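Local coordinates for metallo-beta-lactamase (Simiduia agarivorans, PDB 6MFI), which probably hydrolyses beta-lactam antibiotics at a site holding two zinc ions, as a class B3 metallo-beta-lactamase, at residues I64-I69 and H75-S80; K104-S109 and S121-S126; G165-G170 and L193-R198. All coordinates share one frame; numbering follows the deposited sequence.

Contact 1 of 3, residues I64-I69 and H75-S80; sequences IAAILI and HVLIDS
Ile78 sets its CD1 against two isoleucines of the facing strand, meeting Ile69 CD1 at 3.9 Å and Ile67 CB at 4.0 Å. With CG1 beside the backbone N (chi1 -42°), its branch runs along the same face that carries Val76, and Trp195 and Trp197 of strand 193-199 close over this apolar side. Beneath the side chains lie two hydrogen-bonded pairs: Ile67 and Ile78 exchange N-H and C=O in both directions, Ile78 N reaching Ile67 O at 2.9 Å, and Ile69 does likewise with Val76. This is an antiparallel beta hairpin, strands 67-71 and 74-78, in the larger sheet of the metallo-beta-lactamase fold. On the other face Leu77 CD1 folds back to 3.4 Å from Ile67 O, while Leu68 CD1 sits 4.0 Å from His75 CB. Packing is looser at the Ala65-Asp79 end, where the paired strands stop and a water takes over, donating to Ala65 O and to Asp79 OD2, each at 2.7 Å. That carboxylate is gripped further by Tyr210 OH at OD2 and by Ser109 N at OD1, close to the zinc ligand His115.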
loop_
_atom_site.group_PDB
_atom_site.type_symbol
_atom_site.label_atom_id
_atom_site.label_comp_id
_atom_site.label_asym_id
_atom_site.label_seq_id
_atom_site.Cartn_x
_atom_site.Cartn_y
_atom_site.Cartn_z
ATOM N N ILE A 64 -1.393 -6.516 7.424
ATOM C CA ILE A 64 -1.557 -5.288 6.654
ATOM C C ILE A 64 -0.260 -4.493 6.721
ATOM O O ILE A 64 0.304 -4.305 7.805
ATOM C CB ILE A 64 -2.737 -4.443 7.167
ATOM C CG1 ILE A 64 -4.054 -5.202 6.987
ATOM C CG2 ILE A 64 -2.788 -3.102 6.449
ATOM C CD1 ILE A 64 -4.381 -5.530 5.545
ATOM N N ALA A 65 0.203 -4.021 5.568
ATOM C CA ALA A 65 1.467 -3.309 5.477
ATOM C C ALA A 65 1.276 -1.809 5.666
ATOM O O ALA A 65 0.256 -1.233 5.277
ATOM C CB ALA A 65 2.138 -3.572 4.128
ATOM N N ALA A 66 2.278 -1.185 6.279
ATOM C CA ALA A 66 2.379 0.264 6.381
ATOM C C ALA A 66 3.843 0.632 6.209
ATOM O O ALA A 66 4.704 0.084 6.902
ATOM C CB ALA A 66 1.845 0.778 7.723
ATOM N N ILE A 67 4.125 1.541 5.280
ATOM C CA ILE A 67 5.490 1.851 4.872
ATOM C C ILE A 67 5.854 3.233 5.394
ATOM O O ILE A 67 5.190 4.226 5.067
ATOM C CB ILE A 67 5.651 1.776 3.346
ATOM C CG1 ILE A 67 5.141 0.431 2.825
ATOM C CG2 ILE A 67 7.104 1.991 2.953
ATOM C CD1 ILE A 67 5.805 -0.766 3.472
ATOM N N LEU A 68 6.914 3.297 6.196
ATOM C CA LEU A 68 7.434 4.546 6.738
ATOM C C LEU A 68 8.735 4.899 6.029
ATOM O O LEU A 68 9.664 4.083 5.984
ATOM C CB LEU A 68 7.666 4.434 8.247
ATOM C CG LEU A 68 8.190 5.686 8.957
ATOM C CD1 LEU A 68 7.100 6.745 9.086
ATOM C CD2 LEU A 68 8.761 5.327 10.320
ATOM N N ILE A 69 8.797 6.108 5.481
ATOM C CA ILE A 69 9.973 6.605 4.776
ATOM C C ILE A 69 10.419 7.886 5.464
ATOM O O ILE A 69 9.688 8.884 5.458
ATOM C CB ILE A 69 9.686 6.846 3.286
ATOM C CG1 ILE A 69 9.200 5.554 2.629
ATOM C CG2 ILE A 69 10.929 7.369 2.582
ATOM C CD1 ILE A 69 8.237 5.775 1.491
ATOM N N HIS A 75 8.753 12.728 7.730
ATOM C CA HIS A 75 8.588 11.397 7.170
ATOM C C HIS A 75 7.301 11.314 6.361
ATOM O O HIS A 75 6.374 12.110 6.535
ATOM C CB HIS A 75 8.572 10.324 8.269
ATOM C CG HIS A 75 9.598 10.536 9.338
ATOM N ND1 HIS A 75 10.839 11.080 9.084
ATOM C CD2 HIS A 75 9.567 10.277 10.667
ATOM C CE1 HIS A 75 11.528 11.146 10.209
ATOM N NE2 HIS A 75 10.778 10.665 11.184
ATOM N N VAL A 76 7.261 10.330 5.467
ATOM C CA VAL A 76 6.069 9.987 4.703
ATOM C C VAL A 76 5.614 8.602 5.140
ATOM O O VAL A 76 6.433 7.689 5.292
ATOM C CB VAL A 76 6.332 10.027 3.183
ATOM C CG1 VAL A 76 5.071 9.669 2.415
ATOM C CG2 VAL A 76 6.843 11.398 2.769
ATOM N N LEU A 77 4.310 8.452 5.353
ATOM C CA LEU A 77 3.732 7.192 5.806
ATOM C C LEU A 77 2.639 6.781 4.834
ATOM O O LEU A 77 1.688 7.537 4.611
ATOM C CB LEU A 77 3.175 7.320 7.226
ATOM C CG LEU A 77 2.462 6.090 7.793
ATOM C CD1 LEU A 77 3.432 4.930 7.933
ATOM C CD2 LEU A 77 1.819 6.420 9.129
ATOM N N ILE A 78 2.774 5.591 4.256
ATOM C CA ILE A 78 1.798 5.056 3.315
ATOM C C ILE A 78 0.932 4.036 4.038
ATOM O O ILE A 78 1.452 3.140 4.717
ATOM C CB ILE A 78 2.483 4.428 2.090
ATOM C CG1 ILE A 78 3.639 5.306 1.611
ATOM C CG2 ILE A 78 1.474 4.213 0.970
ATOM C CD1 ILE A 78 4.583 4.602 0.662
ATOM N N ASP A 79 -0.388 4.184 3.900
ATOM C CA ASP A 79 -1.387 3.277 4.459
ATOM C C ASP A 79 -1.434 3.345 5.981
ATOM O O ASP A 79 -0.453 3.713 6.635
ATOM C CB ASP A 79 -1.138 1.838 3.996
ATOM C CG ASP A 79 -1.627 1.588 2.584
ATOM O OD1 ASP A 79 -2.357 2.446 2.046
ATOM O OD2 ASP A 79 -1.283 0.533 2.012
ATOM N N SER A 80 -2.584 2.982 6.548
ATOM C CA SER A 80 -2.812 3.042 7.983
ATOM C C SER A 80 -3.292 1.733 8.585
ATOM O O SER A 80 -3.282 1.602 9.815
ATOM C CB SER A 80 -3.846 4.131 8.311
ATOM O OG SER A 80 -5.131 3.758 7.838
HETATM O O HOH W 1 -1.923 -1.408 3.736
#

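Contact 2 of 3, residues K104-S109 and S121-S126; sequences KILLHS and SLQSLS
Leu106 lays its CD1 methyl against the start of the Gln123 side chain, 3.7 Å from both CA and CB, with Gln123 CG a little farther at 4.1 Å. The two side chains cross at about a right angle, and the leucine presses on the helix wall through one methyl. With CG beside the backbone N (chi1 -69°) and CD1 anti to CA (chi2 171°), Leu106 holds that methyl out to the helix. The same methyl comes within 4.3 Å of Leu122 C, so it also touches the helix backbone, more distantly. Strands 103-107 and 129-132 are parallel neighbours in the sheet, and helix 119-126 lies on the path between them: this is a beta-alpha-beta crossover, whose connection also carries the zinc ligands His110, His112, Asp114 and His115. Leu122 is turned toward the sheet as well, packing on Leu77 and on helix 85-95. Gln123 bends at chi2 (-86°), which takes its amide off the leucine; NE2 donates to Ala128 O just past the helix. No hydrogen bond joins strand and helix. Ser126 OG folds back to Leu122 O at 2.6 Å, while Ser126 N holds that oxygen at 3.0 Å, the two donors arriving from opposite faces of the carbonyl plane. Ser126 OG in turn is bonded by Ala128 N.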
loop_
_atom_site.group_PDB
_atom_site.type_symbol
_atom_site.label_atom_id
_atom_site.label_comp_id
_atom_site.label_asym_id
_atom_site.label_seq_id
_atom_site.Cartn_x
_atom_site.Cartn_y
_atom_site.Cartn_z
ATOM N N LYS A 104 4.854 13.954 8.182
ATOM C CA LYS A 104 4.257 15.139 7.583
ATOM C C LYS A 104 3.315 14.834 6.429
ATOM O O LYS A 104 2.489 15.688 6.087
ATOM C CB LYS A 104 5.353 16.092 7.087
ATOM C CG LYS A 104 6.419 16.412 8.121
ATOM C CD LYS A 104 5.816 17.044 9.365
ATOM C CE LYS A 104 6.890 17.379 10.387
ATOM N NZ LYS A 104 6.314 17.950 11.636
ATOM N N ILE A 105 3.410 13.653 5.823
ATOM C CA ILE A 105 2.619 13.313 4.645
ATOM C C ILE A 105 2.076 11.901 4.807
ATOM O O ILE A 105 2.813 10.984 5.181
ATOM C CB ILE A 105 3.449 13.429 3.349
ATOM C CG1 ILE A 105 3.835 14.887 3.091
ATOM C CG2 ILE A 105 2.681 12.865 2.163
ATOM C CD1 ILE A 105 4.652 15.093 1.837
ATOM N N LEU A 106 0.786 11.730 4.530
ATOM C CA LEU A 106 0.134 10.427 4.541
ATOM C C LEU A 106 -0.282 10.060 3.123
ATOM O O LEU A 106 -0.931 10.857 2.436
ATOM C CB LEU A 106 -1.087 10.428 5.463
ATOM C CG LEU A 106 -0.838 10.544 6.967
ATOM C CD1 LEU A 106 -2.150 10.748 7.702
ATOM C CD2 LEU A 106 -0.115 9.313 7.492
ATOM N N LEU A 107 0.093 8.862 2.689
ATOM C CA LEU A 107 -0.286 8.331 1.389
ATOM C C LEU A 107 -1.077 7.043 1.578
ATOM O O LEU A 107 -1.207 6.522 2.688
ATOM C CB LEU A 107 0.944 8.083 0.507
ATOM C CG LEU A 107 1.892 9.269 0.315
ATOM C CD1 LEU A 107 3.081 8.872 -0.549
ATOM C CD2 LEU A 107 1.155 10.455 -0.287
ATOM N N HIS A 108 -1.608 6.524 0.472
ATOM C CA HIS A 108 -2.460 5.347 0.516
ATOM C C HIS A 108 -2.185 4.458 -0.686
ATOM O O HIS A 108 -1.728 4.923 -1.734
ATOM C CB HIS A 108 -3.947 5.728 0.541
ATOM C CG HIS A 108 -4.440 6.322 -0.743
ATOM N ND1 HIS A 108 -4.720 5.560 -1.858
ATOM C CD2 HIS A 108 -4.705 7.604 -1.089
ATOM C CE1 HIS A 108 -5.129 6.348 -2.836
ATOM N NE2 HIS A 108 -5.131 7.593 -2.395
ATOM N N SER A 109 -2.475 3.169 -0.522
ATOM C CA SER A 109 -2.485 2.239 -1.643
ATOM C C SER A 109 -3.839 2.308 -2.336
ATOM O O SER A 109 -3.959 2.889 -3.420
ATOM C CB SER A 109 -2.189 0.815 -1.170
ATOM O OG SER A 109 -3.090 0.417 -0.151
ATOM N N SER A 121 -7.324 8.606 12.347
ATOM C CA SER A 121 -6.667 8.606 13.650
ATOM C C SER A 121 -5.196 8.985 13.528
ATOM O O SER A 121 -4.673 9.743 14.353
ATOM C CB SER A 121 -6.818 7.239 14.315
ATOM O OG SER A 121 -8.180 6.942 14.567
ATOM N N LEU A 122 -4.513 8.469 12.504
ATOM C CA LEU A 122 -3.107 8.811 12.309
ATOM C C LEU A 122 -2.950 10.261 11.870
ATOM O O LEU A 122 -1.987 10.933 12.258
ATOM C CB LEU A 122 -2.475 7.869 11.286
ATOM C CG LEU A 122 -2.280 6.419 11.731
ATOM C CD1 LEU A 122 -1.490 5.643 10.691
ATOM C CD2 LEU A 122 -1.591 6.363 13.085
ATOM N N GLN A 123 -3.889 10.763 11.064
ATOM C CA GLN A 123 -3.834 12.157 10.638
ATOM C C GLN A 123 -4.081 13.102 11.806
ATOM O O GLN A 123 -3.466 14.172 11.888
ATOM C CB GLN A 123 -4.852 12.400 9.523
ATOM C CG GLN A 123 -4.685 13.719 8.787
ATOM C CD GLN A 123 -5.401 14.872 9.467
ATOM O OE1 GLN A 123 -6.360 14.669 10.212
ATOM N NE2 GLN A 123 -4.935 16.090 9.214
ATOM N N SER A 124 -4.975 12.722 12.721
ATOM C CA SER A 124 -5.313 13.603 13.836
ATOM C C SER A 124 -4.183 13.675 14.853
ATOM O O SER A 124 -3.899 14.749 15.398
ATOM C CB SER A 124 -6.603 13.126 14.503
ATOM O OG SER A 124 -6.851 13.843 15.700
ATOM N N LEU A 125 -3.525 12.547 15.124
ATOM C CA LEU A 125 -2.485 12.512 16.143
ATOM C C LEU A 125 -1.130 12.971 15.621
ATOM O O LEU A 125 -0.292 13.410 16.416
ATOM C CB LEU A 125 -2.377 11.100 16.721
ATOM C CG LEU A 125 -3.667 10.587 17.365
ATOM C CD1 LEU A 125 -3.577 9.103 17.671
ATOM C CD2 LEU A 125 -3.988 11.375 18.624
ATOM N N SER A 126 -0.898 12.888 14.312
ATOM C CA SER A 126 0.354 13.344 13.724
ATOM C C SER A 126 0.265 14.741 13.132
ATOM O O SER A 126 1.285 15.432 13.049
ATOM C CB SER A 126 0.815 12.372 12.632
ATOM O OG SER A 126 -0.041 12.430 11.504
#

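Contact 3 of 3, residues G165-G170 and L193-R198; sequences GLVNDG and LSWQWR
Val167 meets Leu193 and Trp195 where the two sheets of the metallo-beta-lactamase alpha-beta/beta-alpha sandwich face each other. It follows directly on strand 163-166, an edge strand of the larger sheet, while 193-198 runs through the smaller one. The contact across the segments is apolar. Val167 CG1 does the touching, reaching Leu193 CD1 at 3.8 Å and Trp195 CH2 at 3.9 Å. It is anti to the backbone N (chi1 175°), which sends this one methyl to both partners. Trp195 approaches Val167 from the opposite direction and offers the outer end of its indole, CH2 first and CZ2 next at 4.2 Å. Leu193, two residues earlier on the same strand, crosses the valine obliquely, its CD1 also 4.1 Å from Val167 CB. All three side chains are buried, and Ala182 of strand 178-184 lies against both Val167 and Trp195.

Hydrogen bonding is left to other partners. Val167 pairs through its backbone with Ala132, in the larger sheet, and Leu193 through its own with Ser109, next to the zinc ligand His110. The indole N-H of Trp195 donates to His108 O, which fixes the rotation of the ring and so the place of its far end.

Within 193-198 itself, Leu193 and Trp195 lean on each other as well, and this completes a three-way cluster with Val167: Leu193 CD1 lies 3.8 Å from Trp195 CZ2.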
loop_
_atom_site.group_PDB
_atom_site.type_symbol
_atom_site.label_atom_id
_atom_site.label_comp_id
_atom_site.label_asym_id
_atom_site.label_seq_id
_atom_site.Cartn_x
_atom_site.Cartn_y
_atom_site.Cartn_z
ATOM N N GLY A 165 -4.697 17.231 -0.321
ATOM C CA GLY A 165 -4.194 17.339 -1.677
ATOM C C GLY A 165 -4.613 16.149 -2.505
ATOM O O GLY A 165 -4.824 15.051 -1.982
ATOM N N LEU A 166 -4.734 16.371 -3.810
ATOM C CA LEU A 166 -5.132 15.331 -4.747
ATOM C C LEU A 166 -3.921 14.836 -5.526
ATOM O O LEU A 166 -3.065 15.627 -5.936
ATOM C CB LEU A 166 -6.205 15.842 -5.712
ATOM C CG LEU A 166 -7.657 15.527 -5.342
ATOM C CD1 LEU A 166 -8.003 16.068 -3.960
ATOM C CD2 LEU A 166 -8.613 16.078 -6.389
ATOM N N VAL A 167 -3.855 13.522 -5.727
ATOM C CA VAL A 167 -2.737 12.875 -6.404
ATOM C C VAL A 167 -3.238 12.308 -7.725
ATOM O O VAL A 167 -4.134 11.454 -7.743
ATOM C CB VAL A 167 -2.111 11.771 -5.539
ATOM C CG1 VAL A 167 -1.031 11.044 -6.316
ATOM C CG2 VAL A 167 -1.545 12.360 -4.263
ATOM N N ASN A 168 -2.657 12.776 -8.824
ATOM C CA ASN A 168 -2.975 12.272 -10.149
ATOM C C ASN A 168 -1.878 11.317 -10.614
ATOM O O ASN A 168 -0.869 11.107 -9.936
ATOM C CB ASN A 168 -3.164 13.430 -11.131
ATOM C CG ASN A 168 -4.269 14.376 -10.708
ATOM O OD1 ASN A 168 -5.435 14.182 -11.054
ATOM N ND2 ASN A 168 -3.909 15.407 -9.951
ATOM N N ASP A 169 -2.083 10.733 -11.791
ATOM C CA ASP A 169 -1.127 9.772 -12.328
ATOM C C ASP A 169 0.183 10.467 -12.679
ATOM O O ASP A 169 0.193 11.479 -13.387
ATOM C CB ASP A 169 -1.707 9.079 -13.559
ATOM C CG ASP A 169 -0.776 8.027 -14.128
ATOM O OD1 ASP A 169 -0.273 7.192 -13.347
ATOM O OD2 ASP A 169 -0.546 8.036 -15.355
ATOM N N GLY A 170 1.290 9.920 -12.181
ATOM C CA GLY A 170 2.601 10.479 -12.431
ATOM C C GLY A 170 2.994 11.633 -11.535
ATOM O O GLY A 170 4.100 12.166 -11.692
ATOM N N LEU A 193 -3.484 3.329 -6.025
ATOM C CA LEU A 193 -2.219 3.932 -6.415
ATOM C C LEU A 193 -1.075 2.964 -6.151
ATOM O O LEU A 193 -1.142 2.126 -5.247
ATOM C CB LEU A 193 -1.961 5.245 -5.658
ATOM C CG LEU A 193 -2.869 6.437 -5.963
ATOM C CD1 LEU A 193 -2.393 7.670 -5.212
ATOM C CD2 LEU A 193 -2.924 6.707 -7.457
ATOM N N SER A 194 -0.024 3.091 -6.957
ATOM C CA SER A 194 1.233 2.384 -6.750
ATOM C C SER A 194 2.346 3.414 -6.627
ATOM O O SER A 194 2.513 4.259 -7.512
ATOM C CB SER A 194 1.525 1.410 -7.896
ATOM O OG SER A 194 0.526 0.410 -7.984
ATOM N N TRP A 195 3.097 3.346 -5.532
ATOM C CA TRP A 195 4.106 4.340 -5.208
ATOM C C TRP A 195 5.502 3.789 -5.467
ATOM O O TRP A 195 5.767 2.601 -5.268
ATOM C CB TRP A 195 3.979 4.786 -3.750
ATOM C CG TRP A 195 2.747 5.595 -3.498
ATOM C CD1 TRP A 195 1.549 5.140 -3.028
ATOM C CD2 TRP A 195 2.589 7.005 -3.701
ATOM N NE1 TRP A 195 0.654 6.178 -2.928
ATOM C CE2 TRP A 195 1.269 7.334 -3.334
ATOM C CE3 TRP A 195 3.435 8.021 -4.157
ATOM C CZ2 TRP A 195 0.775 8.635 -3.409
ATOM C CZ3 TRP A 195 2.944 9.311 -4.230
ATOM C CH2 TRP A 195 1.625 9.606 -3.859
ATOM N N GLN A 196 6.395 4.671 -5.910
ATOM C CA GLN A 196 7.763 4.295 -6.235
ATOM C C GLN A 196 8.708 5.388 -5.765
ATOM O O GLN A 196 8.512 6.564 -6.084
ATOM C CB GLN A 196 7.924 4.055 -7.742
ATOM C CG GLN A 196 9.326 4.294 -8.275
ATOM C CD GLN A 196 9.333 4.605 -9.758
ATOM O OE1 GLN A 196 8.886 5.671 -10.184
ATOM N NE2 GLN A 196 9.837 3.671 -10.556
ATOM N N TRP A 197 9.727 4.996 -5.002
ATOM C CA TRP A 197 10.726 5.924 -4.495
ATOM C C TRP A 197 12.084 5.236 -4.493
ATOM O O TRP A 197 12.196 4.027 -4.716
ATOM C CB TRP A 197 10.374 6.421 -3.086
ATOM C CG TRP A 197 10.367 5.336 -2.052
ATOM C CD1 TRP A 197 11.370 5.028 -1.181
ATOM C CD2 TRP A 197 9.303 4.415 -1.780
ATOM N NE1 TRP A 197 10.998 3.972 -0.385
ATOM C CE2 TRP A 197 9.733 3.577 -0.732
ATOM C CE3 TRP A 197 8.029 4.218 -2.322
ATOM C CZ2 TRP A 197 8.935 2.559 -0.215
ATOM C CZ3 TRP A 197 7.238 3.206 -1.807
ATOM C CH2 TRP A 197 7.694 2.390 -0.765
ATOM N N ARG A 198 13.125 6.022 -4.239
ATOM C CA ARG A 198 14.488 5.522 -4.160
ATOM C C ARG A 198 14.969 5.560 -2.716
ATOM O O ARG A 198 14.700 6.520 -1.987
ATOM C CB ARG A 198 15.431 6.340 -5.045
ATOM C CG ARG A 198 15.207 6.159 -6.536
ATOM C CD ARG A 198 16.461 6.480 -7.341
ATOM N NE ARG A 198 17.001 7.803 -7.038
ATOM C CZ ARG A 198 18.037 8.027 -6.234
ATOM N NH1 ARG A 198 18.653 7.012 -5.645
ATOM N NH2 ARG A 198 18.456 9.267 -6.019
#

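From the N terminus, contact 1 comes first and closes the short hairpin turn between 64-69 and 75-80. Contact 2 then closes the helical connection between 104-109 and 121-126, and contact 3 the longer excursion from 165-170 to 193-198, by way of two strands of the smaller sheet. The three follow in series, with no nesting or crossing. Contacts 1 and 2 meet on neighbouring strands of the larger sheet, where Asp79 N probably hydrogen-bonds Leu107 O at 2.8 Å. Contact 3 brings in the smaller sheet, Trp195 CZ2 packing 3.6 Å from Leu107 CD2. Near the zinc site residues 108-109 join all three, through Ser109 N to Asp79 OD1 and His108 O to Trp195 NE1.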